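Local coordinates for protein YiiM (Escherichia coli, PDB 1O65) that is a MOSC-domain protein that probably binds molybdenum and pyridoxal phosphate and may act as an oxidoreductase on nitrogenous compounds, at residues D180-A186 / R202-A206; Q127-P131 / V154-Y158; Y15-V19 / S167-L172. All blocks are in the same frame, centred on the assembly; numbering follows the deposited sequence.

Contact 1. Residues D180-A186 / R202-A206; sequences DVTVQEA and RLLSA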
loop_
_atom_site.group_PDB
_atom_site.type_symbol
_atom_site.label_atom_id
_atom_site.label_comp_id
_atom_site.label_asym_id
_atom_site.label_seq_id
_atom_site.Cartn_x
_atom_site.Cartn_y
_atom_site.Cartn_z
ATOM N N ASP A 180 12.253 -10.960 -3.475
ATOM C CA ASP A 180 12.454 -10.512 -4.845
ATOM C C ASP A 180 11.098 -10.369 -5.524
ATOM O O ASP A 180 10.955 -10.590 -6.717
ATOM C CB ASP A 180 13.387 -11.389 -5.669
ATOM C CG ASP A 180 12.754 -12.736 -5.925
ATOM O OD1 ASP A 180 11.818 -13.055 -5.152
ATOM O OD2 ASP A 180 13.185 -13.410 -6.898
ATOM N N VAL A 181 10.057 -10.097 -4.715
ATOM C CA VAL A 181 8.760 -9.846 -5.349
ATOM C C VAL A 181 8.366 -8.408 -5.060
ATOM O O VAL A 181 8.205 -8.016 -3.913
ATOM C CB VAL A 181 7.662 -10.857 -5.110
ATOM C CG1 VAL A 181 7.765 -11.606 -3.810
ATOM C CG2 VAL A 181 6.256 -10.229 -5.250
ATOM N N THR A 182 8.255 -7.611 -6.104
ATOM C CA THR A 182 7.853 -6.220 -6.002
ATOM C C THR A 182 6.336 -6.165 -5.742
ATOM O O THR A 182 5.612 -7.113 -6.053
ATOM C CB THR A 182 8.088 -5.468 -7.324
ATOM O OG1 THR A 182 7.283 -6.064 -8.355
ATOM C CG2 THR A 182 9.551 -5.538 -7.776
ATOM N N VAL A 183 5.890 -5.011 -5.304
ATOM C CA VAL A 183 4.490 -4.693 -5.106
ATOM C C VAL A 183 3.738 -4.865 -6.419
ATOM O O VAL A 183 2.652 -5.452 -6.501
ATOM C CB VAL A 183 4.341 -3.255 -4.548
ATOM C CG1 VAL A 183 2.896 -2.824 -4.472
ATOM C CG2 VAL A 183 4.941 -3.212 -3.121
ATOM N N GLN A 184 4.356 -4.456 -7.527
ATOM C CA GLN A 184 3.769 -4.570 -8.853
ATOM C C GLN A 184 3.499 -6.038 -9.163
ATOM O O GLN A 184 2.396 -6.372 -9.580
ATOM C CB GLN A 184 4.666 -3.944 -9.920
ATOM C CG GLN A 184 4.162 -4.152 -11.351
ATOM C CD GLN A 184 5.119 -3.480 -12.343
ATOM O OE1 GLN A 184 6.293 -3.827 -12.449
ATOM N NE2 GLN A 184 4.617 -2.495 -13.073
ATOM N N GLU A 185 4.498 -6.882 -8.939
ATOM C CA GLU A 185 4.335 -8.315 -9.142
ATOM C C GLU A 185 3.227 -8.881 -8.248
ATOM O O GLU A 185 2.377 -9.619 -8.724
ATOM C CB GLU A 185 5.626 -9.065 -8.877
ATOM C CG GLU A 185 6.782 -8.769 -9.822
ATOM C CD GLU A 185 8.064 -9.442 -9.321
ATOM O OE1 GLU A 185 8.085 -10.700 -9.428
ATOM O OE2 GLU A 185 8.961 -8.733 -8.819
ATOM N N ALA A 186 3.214 -8.562 -6.956
ATOM C CA ALA A 186 2.187 -9.085 -6.078
ATOM C C ALA A 186 0.807 -8.645 -6.591
ATOM O O ALA A 186 -0.101 -9.463 -6.665
ATOM C CB ALA A 186 2.382 -8.661 -4.643
ATOM N N ARG A 202 5.107 -18.594 -5.042
ATOM C CA ARG A 202 6.114 -17.536 -5.005
ATOM C C ARG A 202 5.662 -16.359 -4.153
ATOM O O ARG A 202 6.422 -15.900 -3.297
ATOM C CB ARG A 202 6.479 -17.184 -6.440
ATOM C CG ARG A 202 6.905 -15.766 -6.705
ATOM C CD ARG A 202 7.596 -15.739 -8.100
ATOM N NE ARG A 202 8.674 -14.774 -8.031
ATOM C CZ ARG A 202 8.569 -13.510 -8.375
ATOM N NH1 ARG A 202 7.373 -13.119 -8.835
ATOM N NH2 ARG A 202 9.652 -12.722 -8.283
ATOM N N LEU A 203 4.422 -15.891 -4.276
ATOM C CA LEU A 203 3.938 -14.771 -3.488
ATOM C C LEU A 203 3.871 -15.134 -2.016
ATOM O O LEU A 203 4.260 -14.340 -1.140
ATOM C CB LEU A 203 2.610 -14.197 -3.970
ATOM C CG LEU A 203 2.032 -13.026 -3.147
ATOM C CD1 LEU A 203 3.013 -11.872 -3.011
ATOM C CD2 LEU A 203 0.753 -12.502 -3.809
ATOM N N LEU A 204 3.480 -16.345 -1.688
ATOM C CA LEU A 204 3.384 -16.810 -0.306
ATOM C C LEU A 204 4.761 -16.905 0.344
ATOM O O LEU A 204 4.811 -16.953 1.574
ATOM C CB LEU A 204 2.680 -18.151 -0.187
ATOM C CG LEU A 204 1.166 -18.223 -0.388
ATOM C CD1 LEU A 204 0.749 -19.653 -0.708
ATOM C CD2 LEU A 204 0.395 -17.738 0.857
ATOM N N SER A 205 5.854 -16.872 -0.406
ATOM C CA SER A 205 7.214 -16.959 0.075
ATOM C C SER A 205 7.820 -15.600 0.421
ATOM O O SER A 205 8.880 -15.514 1.041
ATOM C CB SER A 205 8.113 -17.629 -1.009
ATOM O OG SER A 205 7.618 -18.979 -1.195
ATOM N N ALA A 206 7.224 -14.531 -0.059
ATOM C CA ALA A 206 7.718 -13.196 0.217
ATOM C C ALA A 206 7.564 -12.869 1.697
ATOM O O ALA A 206 6.462 -12.870 2.274
ATOM C CB ALA A 206 6.941 -12.164 -0.593
HETATM O O HOH W 1 10.900 -14.982 -6.928
#

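Contact 2. Residues Q127-P131 / V154-Y158; sequences QPRSP and VGWLY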
loop_
_atom_site.group_PDB
_atom_site.type_symbol
_atom_site.label_atom_id
_atom_site.label_comp_id
_atom_site.label_asym_id
_atom_site.label_seq_id
_atom_site.Cartn_x
_atom_site.Cartn_y
_atom_site.Cartn_z
ATOM N N GLN A 127 1.642 -5.657 1.963
ATOM C CA GLN A 127 0.793 -6.017 0.827
ATOM C C GLN A 127 0.502 -4.792 -0.037
ATOM O O GLN A 127 0.618 -3.652 0.426
ATOM C CB GLN A 127 -0.574 -6.548 1.321
ATOM C CG GLN A 127 -1.363 -5.500 2.112
ATOM C CD GLN A 127 -2.803 -5.937 2.366
ATOM O OE1 GLN A 127 -3.109 -6.795 3.192
ATOM N NE2 GLN A 127 -3.733 -5.375 1.590
ATOM N N PRO A 128 0.132 -5.046 -1.286
ATOM C CA PRO A 128 -0.308 -3.952 -2.170
ATOM C C PRO A 128 -1.643 -3.477 -1.625
ATOM O O PRO A 128 -2.239 -4.235 -0.842
ATOM C CB PRO A 128 -0.421 -4.581 -3.532
ATOM C CG PRO A 128 0.211 -5.926 -3.450
ATOM C CD PRO A 128 0.240 -6.323 -1.997
ATOM N N ARG A 129 -2.008 -2.216 -1.761
ATOM C CA ARG A 129 -3.304 -1.744 -1.281
ATOM C C ARG A 129 -4.386 -2.260 -2.243
ATOM O O ARG A 129 -4.221 -2.223 -3.468
ATOM C CB ARG A 129 -3.313 -0.228 -1.153
ATOM C CG ARG A 129 -4.615 0.383 -0.591
ATOM C CD ARG A 129 -5.559 0.736 -1.750
ATOM N NE ARG A 129 -6.627 1.632 -1.301
ATOM C CZ ARG A 129 -6.471 2.935 -1.062
ATOM N NH1 ARG A 129 -5.278 3.517 -1.229
ATOM N NH2 ARG A 129 -7.511 3.633 -0.617
ATOM N N SER A 130 -5.451 -2.771 -1.709
ATOM C CA SER A 130 -6.603 -3.326 -2.385
ATOM C C SER A 130 -7.707 -2.317 -2.681
ATOM O O SER A 130 -8.537 -2.052 -1.813
ATOM C CB SER A 130 -7.251 -4.371 -1.441
ATOM O OG SER A 130 -6.994 -5.682 -1.836
ATOM N N PRO A 131 -7.839 -1.861 -3.911
ATOM C CA PRO A 131 -8.899 -0.932 -4.279
ATOM C C PRO A 131 -10.263 -1.449 -3.833
ATOM O O PRO A 131 -10.587 -2.629 -3.958
ATOM C CB PRO A 131 -8.825 -0.821 -5.782
ATOM C CG PRO A 131 -7.812 -1.769 -6.253
ATOM C CD PRO A 131 -7.053 -2.293 -5.080
ATOM N N VAL A 154 -1.860 1.208 -7.100
ATOM C CA VAL A 154 -2.631 1.020 -5.868
ATOM C C VAL A 154 -1.911 1.445 -4.614
ATOM O O VAL A 154 -2.577 1.787 -3.624
ATOM C CB VAL A 154 -3.044 -0.458 -5.758
ATOM C CG1 VAL A 154 -3.821 -0.908 -6.985
ATOM C CG2 VAL A 154 -1.800 -1.351 -5.578
ATOM N N GLY A 155 -0.576 1.549 -4.641
ATOM C CA GLY A 155 0.055 1.904 -3.344
ATOM C C GLY A 155 0.170 0.617 -2.516
ATOM O O GLY A 155 -0.049 -0.474 -3.024
ATOM N N TRP A 156 0.600 0.729 -1.274
ATOM C CA TRP A 156 0.830 -0.456 -0.449
ATOM C C TRP A 156 0.671 -0.156 1.034
ATOM O O TRP A 156 0.683 0.997 1.448
ATOM C CB TRP A 156 2.250 -0.987 -0.706
ATOM C CG TRP A 156 3.291 0.076 -0.529
ATOM C CD1 TRP A 156 3.932 0.419 0.625
ATOM C CD2 TRP A 156 3.786 0.948 -1.550
ATOM N NE1 TRP A 156 4.821 1.436 0.371
ATOM C CE2 TRP A 156 4.739 1.794 -0.949
ATOM C CE3 TRP A 156 3.510 1.108 -2.916
ATOM C CZ2 TRP A 156 5.410 2.790 -1.659
ATOM C CZ3 TRP A 156 4.172 2.100 -3.619
ATOM C CH2 TRP A 156 5.109 2.921 -2.990
ATOM N N LEU A 157 0.586 -1.222 1.854
ATOM C CA LEU A 157 0.391 -0.972 3.287
ATOM C C LEU A 157 1.634 -1.409 4.035
ATOM O O LEU A 157 2.450 -2.119 3.438
ATOM C CB LEU A 157 -0.828 -1.731 3.803
ATOM C CG LEU A 157 -2.138 -1.575 3.047
ATOM C CD1 LEU A 157 -3.243 -2.446 3.601
ATOM C CD2 LEU A 157 -2.559 -0.087 3.050
ATOM N N TYR A 158 1.762 -1.010 5.292
ATOM C CA TYR A 158 2.891 -1.452 6.087
ATOM C C TYR A 158 2.437 -2.080 7.421
ATOM O O TYR A 158 1.364 -1.733 7.908
ATOM C CB TYR A 158 3.800 -0.292 6.487
ATOM C CG TYR A 158 4.491 0.478 5.409
ATOM C CD1 TYR A 158 3.871 1.579 4.812
ATOM C CD2 TYR A 158 5.767 0.152 4.995
ATOM C CE1 TYR A 158 4.508 2.320 3.836
ATOM C CE2 TYR A 158 6.425 0.891 4.021
ATOM C CZ TYR A 158 5.786 1.955 3.443
ATOM O OH TYR A 158 6.389 2.718 2.476
HETATM O O HOH W 2 -2.563 3.033 -1.401
#

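Contact 3. Residues Y15-V19 / S167-L172; sequences YPVDV and SADAPL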
loop_
_atom_site.group_PDB
_atom_site.type_symbol
_atom_site.label_atom_id
_atom_site.label_comp_id
_atom_site.label_asym_id
_atom_site.label_seq_id
_atom_site.Cartn_x
_atom_site.Cartn_y
_atom_site.Cartn_z
ATOM N N TYR A 15 13.791 8.785 1.507
ATOM C CA TYR A 15 12.635 9.377 0.836
ATOM C C TYR A 15 11.847 10.299 1.751
ATOM O O TYR A 15 11.260 9.868 2.751
ATOM C CB TYR A 15 11.741 8.286 0.263
ATOM C CG TYR A 15 12.425 7.288 -0.650
ATOM C CD1 TYR A 15 12.540 7.492 -2.014
ATOM C CD2 TYR A 15 13.003 6.137 -0.123
ATOM C CE1 TYR A 15 13.162 6.573 -2.848
ATOM C CE2 TYR A 15 13.635 5.216 -0.935
ATOM C CZ TYR A 15 13.707 5.441 -2.295
ATOM O OH TYR A 15 14.328 4.496 -3.077
ATOM N N PRO A 16 11.925 11.600 1.457
ATOM C CA PRO A 16 11.177 12.597 2.223
ATOM C C PRO A 16 9.709 12.214 2.217
ATOM O O PRO A 16 9.193 11.747 1.188
ATOM C CB PRO A 16 11.455 13.885 1.499
ATOM C CG PRO A 16 12.784 13.713 0.869
ATOM C CD PRO A 16 13.046 12.230 0.715
ATOM N N VAL A 17 9.014 12.388 3.346
ATOM C CA VAL A 17 7.627 11.948 3.340
ATOM C C VAL A 17 6.647 12.879 3.996
ATOM O O VAL A 17 6.917 13.430 5.058
ATOM C CB VAL A 17 7.574 10.524 3.958
ATOM C CG1 VAL A 17 7.821 10.551 5.455
ATOM C CG2 VAL A 17 6.256 9.846 3.635
ATOM N N ASP A 18 5.506 13.094 3.363
ATOM C CA ASP A 18 4.406 13.881 3.924
ATOM C C ASP A 18 3.470 12.890 4.631
ATOM O O ASP A 18 3.209 11.813 4.078
ATOM C CB ASP A 18 3.659 14.608 2.800
ATOM C CG ASP A 18 4.494 15.737 2.220
ATOM O OD1 ASP A 18 5.310 16.315 2.983
ATOM O OD2 ASP A 18 4.341 16.060 1.039
ATOM N N VAL A 19 3.006 13.248 5.806
ATOM C CA VAL A 19 2.199 12.441 6.693
ATOM C C VAL A 19 0.787 12.973 6.847
ATOM O O VAL A 19 0.587 14.182 7.010
ATOM C CB VAL A 19 2.828 12.447 8.120
ATOM C CG1 VAL A 19 2.104 11.457 9.029
ATOM C CG2 VAL A 19 4.312 12.198 8.075
ATOM N N SER A 167 8.033 11.427 12.127
ATOM C CA SER A 167 7.583 12.767 11.800
ATOM C C SER A 167 7.732 13.041 10.314
ATOM O O SER A 167 8.420 12.357 9.564
ATOM C CB SER A 167 8.297 13.827 12.643
ATOM O OG SER A 167 9.558 14.178 12.096
ATOM N N ALA A 168 7.135 14.145 9.887
ATOM C CA ALA A 168 7.173 14.621 8.515
ATOM C C ALA A 168 8.604 15.022 8.169
ATOM O O ALA A 168 8.973 15.052 6.997
ATOM C CB ALA A 168 6.242 15.800 8.330
ATOM N N ASP A 169 9.395 15.296 9.201
ATOM C CA ASP A 169 10.779 15.669 9.043
ATOM C C ASP A 169 11.709 14.498 8.830
ATOM O O ASP A 169 12.716 14.696 8.150
ATOM C CB ASP A 169 11.259 16.510 10.250
ATOM C CG ASP A 169 10.563 17.864 10.136
ATOM O OD1 ASP A 169 10.637 18.425 9.023
ATOM O OD2 ASP A 169 9.928 18.284 11.117
ATOM N N ALA A 170 11.448 13.355 9.451
ATOM C CA ALA A 170 12.280 12.180 9.241
ATOM C C ALA A 170 11.891 11.463 7.946
ATOM O O ALA A 170 10.727 11.105 7.745
ATOM C CB ALA A 170 12.095 11.207 10.406
ATOM N N PRO A 171 12.862 11.187 7.091
ATOM C CA PRO A 171 12.653 10.477 5.857
ATOM C C PRO A 171 12.541 8.963 6.018
ATOM O O PRO A 171 12.972 8.404 7.025
ATOM C CB PRO A 171 13.949 10.756 5.071
ATOM C CG PRO A 171 14.987 10.881 6.134
ATOM C CD PRO A 171 14.284 11.565 7.290
ATOM N N LEU A 172 11.876 8.307 5.054
ATOM C CA LEU A 172 11.836 6.844 5.052
ATOM C C LEU A 172 13.210 6.350 4.573
ATOM O O LEU A 172 13.710 6.837 3.563
ATOM C CB LEU A 172 10.792 6.278 4.086
ATOM C CG LEU A 172 9.367 6.784 4.260
ATOM C CD1 LEU A 172 8.454 6.146 3.217
ATOM C CD2 LEU A 172 8.869 6.496 5.678
HETATM O O HOH W 3 10.164 13.074 5.752
#

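Contact 1. Residues D180-A186 / R202-A206
Arg202, near the end of helix 197-204, reaches across to Glu185 in the first turn of helix 183-191, and together with Asp180 they form a salt-bridge network between the first two helices of the YiiM-like three-helix region. The guanidinium meets the carboxylate end-on, but both nitrogens go to a single oxygen: NH1 lies 2.6 Å from Glu185 OE1, coming in nearly along the C-O axis, and NH2 lies 2.8 Å from the same OE1, on its syn lone pair. OE1 sits in the guanidinium plane, and the two flat groups are only 21° apart. Val181 lays its CB over one face of the guanidinium, offset toward the rim. Asp180 adds a long salt bridge through OD1, its carboxylate turned steeply against the guanidinium; a water that accepts from Arg202 NE makes a weak bond to Asp180 OD2.

Next to the charged cluster the packing is apolar. Val181 CG1 presses on Ala206 CB at 3.4 Å, while Leu203, its CG anti to the backbone N (chi1 179°), sends CD1 to Ala186 CB at 3.7 Å. Leu203 also rests on Met217 of helix 211-223.

What holds Glu185 in place is the helix start itself. Thr182 is the N-cap, and with Glu185 it forms a capping box: Thr182 OG1 accepts from Glu185 N, and in return Thr182 N donates to Glu185 OE2 at 3.0 Å, almost straight at 177°, approaching OE2 from above the carboxylate plane.

Contact 2. Residues Q127-P131 / V154-Y158
Pro128 and Trp156 pair through their backbones, with diverging side chains, as an antiparallel non-hydrogen-bonded pair where strand 121-128 runs out beside the start of strand 156-160; their CA atoms are just 4.1 Å apart. Two backbone bonds bracket this close approach. Leu157 N donates to Gln127 O at 2.8 Å, and Arg129 N donates to Gly155 O at 2.9 Å, the latter nearly straight at 174° although the donor stands above the carbonyl plane.

The tight part is this backbone pairing together with Val154, which turns its side chain onto the opposite chain and sets CB 3.1 Å from Arg129 O. From there CG2 reaches Pro128 CB and CG1 the ring of Pro131, both in ordinary packing. Pro128 also packs on Val183 and Ala186 of helix 183-191. Gly155 sits at phi 81°, where a side chain would run into the preceding carbonyl O. Gln127 and Leu157 run side by side, with Gln127 NE2 3.6 Å from Leu157 CD1; that same NE2 donates to Pro128 O, while OE1 is bonded to Ser210, so both ends of the amide are held.

The looser side is the partly exposed Arg129 side chain. It bends at chi2 (-92°), which carries its guanidinium away from the strand pair: NH1 reaches Val154 O through a water at its edge, and NH2 is bonded to Phe96 O. Trp156 stacks on His71 and donates NE1 to Tyr158 OH. This is antiparallel strand pairing deep in the MOSC β-fold, where one chain leaves the sheet and the other enters it.

Contact 3. Residues Y15-V19 / S167-L172
Val17 is the bump at the middle of this contact, pushing into the hollow between Ala170 and Leu172 as the loop comes round. Its CG1, set between the backbone N and carbonyl carbon (chi1 72°), lies 3.7 Å from Ala170 O, and its CB meets Leu172 CG at 4.2 Å, the two side chains crossing at about a right angle. Leu172 in turn fills the step between Val17 and Tyr15, where its CB comes against Tyr15 CB.

At that end the backbones lock as an antiparallel hydrogen-bonded pair. Tyr15 N donates to Leu172 O and Leu172 N to Tyr15 O, each at 2.8 Å. Pro171 lies along the margin, its CB packed 3.7 Å from Tyr15 O.

Farther on, the two chains part around a water. It accepts from Val17 N at 2.8 Å and links that nitrogen to the carbonyl of Ala168 and, weakly, to that of Ala170. Beyond it Val19 supplies the second bump: CG2 sits on the small surface of Ala168, 3.8 Å from its CA. Within the loop, Ser167 OG accepts from Asp169 N at 3.1 Å, an ST turn.

The loop links strand 164-167 of the three-stranded sheet to strand 172-176 of the larger one. Trp118 of strand 115-118 lies against Val17, Val19 and Leu172, while Val17 also touches Leu100 and Thr102 of strand 100-102, and Asp18 reaches out to a salt bridge with Arg74.

From the N terminus, strand 14-21 comes first; residues 167-172 return to it much later, so contact 3 closes a loop of nearly 150 residues where strand 14-21 pairs with strand 172-176. Contact 2 opens and closes within that loop, joining strand 121-128 to strand 156-160 across a largely helical excursion. The two share a sheet and meet where Tyr158 OH approaches Leu172 CD1. Contact 1 follows in series, closing a short helical hairpin in the C-terminal part of the chain. It lies against contact 2, with Val183 and Ala186 of helix 183-191 packing on Pro128 of strand 121-128; from contact 3 it stays about 12 Å away at nearest atoms.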